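Local coordinates for alpha-2,3/8-sialyltransferase (Campylobacter jejuni, PDB 1RO7), which is an alpha-2,3/8-sialyltransferase that probably transfers sialic acid from CMP-sialic acid to sugar acceptors, forming alpha-2,3 or alpha-2,8 linkages, at residues Phe199-Thr203 with Tyr204-Leu208. The protein carries 1 engineered substitution. Residues are numbered along the deposited sequence; the frame is centred on the assembly and turned at random.
Sequences FLEKT and YKIKL
Ile206 N donates to Glu201 O (3.2 Å), in the carbonyl plane and on a lone pair, and so closes the Schellman motif in which helix 190-204 ends. The motif's second, shorter-span hydrogen bond runs from Lys205 N to Lys202 O at 3.3 Å, the donor lying well above the carbonyl plane. The positive phi of Lys205 (48°) turns the chain there. One residue earlier, Tyr204 N still makes a helical bond to Leu200 O at 2.9 Å. From the last turn of the helix, Glu201 reaches across to strand 207-210: with its CG anti to the backbone N (chi1 178°) and the chain extended, Leu208 N donates to Glu201 OE2 (3.2 Å), approaching from above the carboxylate plane. Ile206 CD1 lies against Glu201 CA at 3.4 Å, while Leu208 CG packs near the carboxylate carbon. Lys207 NZ lies near Glu201 OE2 but forms its salt bridge with Glu222. Thr203 CG2 makes a CH-pi contact over a face of the Tyr204 ring, 3.8 Å from its centroid, and Leu200 CD2 approaches the CD2-CE2 side of the same ring. Helices 113-126 and 132-143 touch these side chains, with Phe115 and Ile141 meeting Leu200, and strand 207-210 is an edge of the chain's parallel Rossmann-like sheet. The threonine that presents the methyl is itself tied back: Phe199 O accepts from both Thr203 OG1 (2.8 Å) and Thr203 N, which reach it from opposite faces of its plane.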
ATOM      1  N   PHE A 199      31.507  -2.968  10.318  1.00 41.09           N
ATOM      2  CA  PHE A 199      30.755  -1.971   9.564  1.00 41.42           C
ATOM      3  C   PHE A 199      29.725  -1.263  10.443  1.00 41.87           C
ATOM      4  O   PHE A 199      29.586  -0.038  10.388  1.00 42.77           O
ATOM      5  CB  PHE A 199      30.039  -2.632   8.384  1.00 42.22           C
ATOM      6  CG  PHE A 199      29.369  -1.657   7.461  1.00 41.92           C
ATOM      7  CD1 PHE A 199      30.077  -1.066   6.421  1.00 43.99           C
ATOM      8  CD2 PHE A 199      28.038  -1.306   7.648  1.00 43.47           C
ATOM      9  CE1 PHE A 199      29.470  -0.137   5.579  1.00 43.63           C
ATOM     10  CE2 PHE A 199      27.419  -0.377   6.815  1.00 42.78           C
ATOM     11  CZ  PHE A 199      28.136   0.209   5.777  1.00 44.72           C
ATOM     12  N   LEU A 200      29.005  -2.036  11.250  1.00 40.48           N
ATOM     13  CA  LEU A 200      27.977  -1.490  12.133  1.00 39.99           C
ATOM     14  C   LEU A 200      28.553  -0.574  13.208  1.00 41.21           C
ATOM     15  O   LEU A 200      28.095   0.555  13.391  1.00 40.12           O
ATOM     16  CB  LEU A 200      27.200  -2.631  12.802  1.00 36.52           C
ATOM     17  CG  LEU A 200      26.341  -3.532  11.908  1.00 33.80           C
ATOM     18  CD1 LEU A 200      25.878  -4.747  12.705  1.00 33.51           C
ATOM     19  CD2 LEU A 200      25.144  -2.751  11.374  1.00 30.56           C
ATOM     20  N   GLU A 201      29.552  -1.072  13.925  1.00 43.89           N
ATOM     21  CA  GLU A 201      30.187  -0.306  14.988  1.00 46.62           C
ATOM     22  C   GLU A 201      30.643   1.048  14.455  1.00 47.70           C
ATOM     23  O   GLU A 201      30.313   2.098  15.013  1.00 48.45           O
ATOM     24  CB  GLU A 201      31.379  -1.093  15.545  1.00 47.22           C
ATOM     25  CG  GLU A 201      32.173  -0.381  16.629  1.00 48.30           C
ATOM     26  CD  GLU A 201      33.156  -1.309  17.321  1.00 48.66           C
ATOM     27  OE1 GLU A 201      33.926  -1.995  16.615  1.00 46.99           O
ATOM     28  OE2 GLU A 201      33.159  -1.353  18.571  1.00 49.36           O
ATOM     29  N   LYS A 202      31.388   1.005  13.357  1.00 48.64           N
ATOM     30  CA  LYS A 202      31.916   2.201  12.717  1.00 50.20           C
ATOM     31  C   LYS A 202      30.834   3.149  12.210  1.00 49.89           C
ATOM     32  O   LYS A 202      30.707   4.281  12.682  1.00 50.41           O
ATOM     33  CB  LYS A 202      32.822   1.793  11.553  1.00 51.82           C
ATOM     34  CG  LYS A 202      33.299   2.942  10.684  1.00 55.09           C
ATOM     35  CD  LYS A 202      34.272   2.451   9.622  1.00 56.70           C
ATOM     36  CE  LYS A 202      34.803   3.601   8.780  1.00 58.79           C
ATOM     37  NZ  LYS A 202      35.862   3.151   7.830  1.00 59.06           N
ATOM     38  N   THR A 203      30.057   2.673  11.245  1.00 48.40           N
ATOM     39  CA  THR A 203      29.001   3.471  10.634  1.00 47.22           C
ATOM     40  C   THR A 203      27.992   4.092  11.597  1.00 46.71           C
ATOM     41  O   THR A 203      27.570   5.230  11.401  1.00 46.74           O
ATOM     42  CB  THR A 203      28.228   2.637   9.589  1.00 46.58           C
ATOM     43  OG1 THR A 203      29.147   2.085   8.640  1.00 45.82           O
ATOM     44  CG2 THR A 203      27.219   3.502   8.853  1.00 45.25           C
ATOM     45  N   TYR A 204      27.612   3.361  12.640  1.00 46.23           N
ATOM     46  CA  TYR A 204      26.618   3.869  13.578  1.00 45.52           C
ATOM     47  C   TYR A 204      27.138   4.310  14.943  1.00 46.80           C
ATOM     48  O   TYR A 204      26.362   4.617  15.848  1.00 45.00           O
ATOM     49  CB  TYR A 204      25.505   2.830  13.716  1.00 44.14           C
ATOM     50  CG  TYR A 204      24.843   2.585  12.381  1.00 40.66           C
ATOM     51  CD1 TYR A 204      24.063   3.572  11.787  1.00 39.79           C
ATOM     52  CD2 TYR A 204      25.083   1.415  11.663  1.00 40.39           C
ATOM     53  CE1 TYR A 204      23.544   3.412  10.510  1.00 39.19           C
ATOM     54  CE2 TYR A 204      24.566   1.243  10.376  1.00 39.34           C
ATOM     55  CZ  TYR A 204      23.800   2.249   9.808  1.00 38.51           C
ATOM     56  OH  TYR A 204      23.293   2.110   8.534  1.00 38.26           O
ATOM     57  N   LYS A 205      28.456   4.350  15.075  1.00 48.02           N
ATOM     58  CA  LYS A 205      29.090   4.788  16.309  1.00 49.98           C
ATOM     59  C   LYS A 205      28.538   4.144  17.572  1.00 49.42           C
ATOM     60  O   LYS A 205      28.010   4.823  18.453  1.00 50.02           O
ATOM     61  CB  LYS A 205      28.995   6.312  16.411  1.00 51.47           C
ATOM     62  CG  LYS A 205      29.744   7.025  15.295  1.00 53.67           C
ATOM     63  CD  LYS A 205      29.565   8.530  15.347  1.00 55.19           C
ATOM     64  CE  LYS A 205      30.441   9.209  14.304  1.00 55.29           C
ATOM     65  NZ  LYS A 205      30.183   8.680  12.933  1.00 57.21           N
ATOM     66  N   ILE A 206      28.662   2.825  17.652  1.00 48.81           N
ATOM     67  CA  ILE A 206      28.209   2.078  18.815  1.00 49.09           C
ATOM     68  C   ILE A 206      29.407   1.293  19.324  1.00 48.71           C
ATOM     69  O   ILE A 206      30.397   1.146  18.612  1.00 49.60           O
ATOM     70  CB  ILE A 206      27.041   1.112  18.460  1.00 49.06           C
ATOM     71  CG1 ILE A 206      27.433   0.181  17.309  1.00 47.64           C
ATOM     72  CG2 ILE A 206      25.808   1.917  18.081  1.00 48.40           C
ATOM     73  CD1 ILE A 206      28.314  -0.984  17.718  1.00 48.86           C
ATOM     74  N   LYS A 207      29.325   0.795  20.551  1.00 48.96           N
ATOM     75  CA  LYS A 207      30.431   0.039  21.124  1.00 49.22           C
ATOM     76  C   LYS A 207      30.108  -1.442  21.275  1.00 48.53           C
ATOM     77  O   LYS A 207      29.060  -1.807  21.810  1.00 47.33           O
ATOM     78  CB  LYS A 207      30.815   0.618  22.488  1.00 49.60           C
ATOM     79  CG  LYS A 207      31.991  -0.086  23.144  1.00 50.16           C
ATOM     80  CD  LYS A 207      33.239   0.014  22.283  1.00 51.92           C
ATOM     81  CE  LYS A 207      34.424  -0.656  22.953  1.00 52.31           C
ATOM     82  NZ  LYS A 207      35.648  -0.554  22.114  1.00 53.32           N
ATOM     83  N   LEU A 208      31.022  -2.286  20.807  1.00 48.67           N
ATOM     84  CA  LEU A 208      30.854  -3.732  20.888  1.00 48.75           C
ATOM     85  C   LEU A 208      31.801  -4.318  21.931  1.00 49.73           C
ATOM     86  O   LEU A 208      32.909  -3.821  22.128  1.00 50.09           O
ATOM     87  CB  LEU A 208      31.135  -4.378  19.529  1.00 47.26           C
ATOM     88  CG  LEU A 208      30.271  -3.962  18.335  1.00 45.99           C
ATOM     89  CD1 LEU A 208      30.742  -4.702  17.094  1.00 44.62           C
ATOM     90  CD2 LEU A 208      28.806  -4.275  18.614  1.00 44.94           C
TER